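Local coordinates for prepilin-like protein (Thermus thermophilus, PDB 6QVF) that is a type IV pilin-like protein of natural competence that probably helps take up DNA, perhaps as a receptor at the pilus tip, at residues S26-V29 and L30-E33. Sequence-based numbering, arbitrary orientation.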
ATOM      1  N   SER B  26      10.194   5.690   4.242  1.00 15.39           N
ATOM      2  CA  SER B  26       9.644   5.045   5.454  1.00 15.34           C
ATOM      3  C   SER B  26      10.632   5.168   6.612  1.00 15.79           C
ATOM      4  O   SER B  26      10.234   5.379   7.745  1.00 16.84           O
ATOM      5  CB  SER B  26       9.334   3.570   5.217  1.00 16.39           C
ATOM      6  OG  SER B  26       8.344   3.442   4.215  1.00 17.19           O
ATOM      7  N   ALA B  27      11.930   5.048   6.317  1.00 15.78           N
ATOM      8  CA  ALA B  27      12.948   5.205   7.372  1.00 16.20           C
ATOM      9  C   ALA B  27      12.909   6.611   7.974  1.00 15.88           C
ATOM     10  O   ALA B  27      13.139   6.785   9.168  1.00 18.69           O
ATOM     11  CB  ALA B  27      14.329   4.882   6.848  1.00 19.67           C
ATOM     12  N   GLU B  28      12.636   7.618   7.172  1.00 16.25           N
ATOM     13  CA  GLU B  28      12.491   8.995   7.654  1.00 17.60           C
ATOM     14  C   GLU B  28      11.339   9.109   8.651  1.00 17.53           C
ATOM     15  O   GLU B  28      11.463   9.742   9.670  1.00 17.88           O
ATOM     16  CB  GLU B  28      12.264   9.943   6.496  1.00 20.99           C
ATOM     17  CG  GLU B  28      13.474   9.946   5.583  1.00 28.12           C
ATOM     18  CD  GLU B  28      14.078  11.297   5.384  1.00 43.11           C
ATOM     19  OE1 GLU B  28      14.676  11.780   6.374  1.00 55.30           O
ATOM     20  OE2 GLU B  28      13.924  11.862   4.262  1.00 53.42           O
ATOM     21  N   VAL B  29      10.216   8.465   8.364  1.00 15.22           N
ATOM     22  CA  VAL B  29       9.066   8.500   9.238  1.00 15.53           C
ATOM     23  C   VAL B  29       9.409   7.849  10.591  1.00 14.55           C
ATOM     24  O   VAL B  29       8.891   8.287  11.626  1.00 16.28           O
ATOM     25  CB  VAL B  29       7.869   7.814   8.568  1.00 17.15           C
ATOM     26  CG1 VAL B  29       6.710   7.647   9.535  1.00 18.42           C
ATOM     27  CG2 VAL B  29       7.442   8.576   7.336  1.00 16.54           C
ATOM     28  N   LEU B  30      10.243   6.786  10.573  1.00 16.25           N
ATOM     29  CA  LEU B  30      10.557   6.001  11.756  1.00 15.53           C
ATOM     30  C   LEU B  30      11.776   6.529  12.509  1.00 16.02           C
ATOM     31  O   LEU B  30      12.106   5.969  13.567  1.00 18.72           O
ATOM     32  CB  LEU B  30      10.742   4.523  11.368  1.00 16.76           C
ATOM     33  CG  LEU B  30       9.419   3.823  11.057  1.00 18.56           C
ATOM     34  CD1 LEU B  30       9.604   2.575  10.225  1.00 22.79           C
ATOM     35  CD2 LEU B  30       8.688   3.491  12.341  1.00 22.58           C
ATOM     36  N   LYS B  31      12.391   7.590  12.012  1.00 16.47           N
ATOM     37  CA  LYS B  31      13.631   8.133  12.586  1.00 18.79           C
ATOM     38  C   LYS B  31      13.348   8.750  13.961  1.00 16.85           C
ATOM     39  O   LYS B  31      12.327   9.409  14.166  1.00 16.70           O
ATOM     40  CB  LYS B  31      14.180   9.198  11.627  1.00 20.87           C
ATOM     41  CG  LYS B  31      15.493   9.850  12.010  1.00 25.07           C
ATOM     42  CD  LYS B  31      16.098  10.589  10.844  1.00 27.05           C
ATOM     43  CE  LYS B  31      15.292  11.764  10.364  1.00 30.04           C
ATOM     44  NZ  LYS B  31      16.008  12.521   9.315  1.00 32.63           N
ATOM     45  N   SER B  32      14.313   8.637  14.873  1.00 17.53           N
ATOM     46  CA  SER B  32      14.261   9.310  16.162  1.00 18.29           C
ATOM     47  C   SER B  32      15.622   9.941  16.411  1.00 19.83           C
ATOM     48  O   SER B  32      16.634   9.532  15.784  1.00 22.03           O
ATOM     49  CB  SER B  32      13.860   8.402  17.263  1.00 21.08           C
ATOM     50  OG  SER B  32      14.808   7.391  17.516  1.00 24.29           O
ATOM     51  N   GLU B  33      15.639  10.912  17.338  1.00 20.97           N
ATOM     52  CA  GLU B  33      16.854  11.635  17.716  1.00 22.37           C
ATOM     53  C   GLU B  33      16.759  11.986  19.196  1.00 22.28           C
ATOM     54  O   GLU B  33      15.648  12.190  19.740  1.00 22.42           O
ATOM     55  CB  GLU B  33      16.915  12.839  16.775  1.00 31.44           C
ATOM     56  CG  GLU B  33      17.865  13.950  17.081  1.00 37.93           C
ATOM     57  CD  GLU B  33      17.694  15.117  16.128  1.00 44.28           C
ATOM     58  OE1 GLU B  33      17.209  14.907  14.990  1.00 36.43           O
ATOM     59  OE2 GLU B  33      18.044  16.244  16.519  1.00 48.19           O
TER
HETATM   60  O   HOH W   1      13.488  13.568   7.767  1.00 32.72           O
HETATM   61  O   HOH W   2      17.214  10.687   7.592  1.00 47.11           O
HETATM   62  O   HOH W   3       9.706   8.407  14.215  1.00 15.11           O
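The two faces of the Glu28 carboxylate each have a water over them near OE1, and Lys31 NZ lies beyond OE1, close to the carboxylate plane. OE1 of Glu28 and NZ of Lys31 form a salt bridge, a weak one at 3.3 Å. Both waters donate to OE1 and accept from NZ; water 1 lies 2.6 Å from Glu28 OE1. Glu28 OE2 has a long, weak ion pair with Arg25. The two side chains run side by side. Lys31 leaves the backbone with CG anti to N (chi1 -178°) and bends at chi3, which brings NZ back to OE1. Lys31 also makes a cation-pi contact with Tyr59.

Next to this pair, the last turn of helix 2-30 passes towards strand 32-35. Leu30 N donates to Ser26 O at 3.2 Å (N-H...O 142°) and more weakly to Ala27 O. Lys31 N makes a weak i to i+3 bond to Glu28 O. Water 3 then bridges Val29 O and Lys31 O. Val29 and Leu30 both touch Val138 of strand 131-139, where the long pilin helix packs on the globular domain's sheet. The Glu28-Lys31 pair meets directly, though weakly, and is also bridged by two waters, which probably favours the charged forms of both groups.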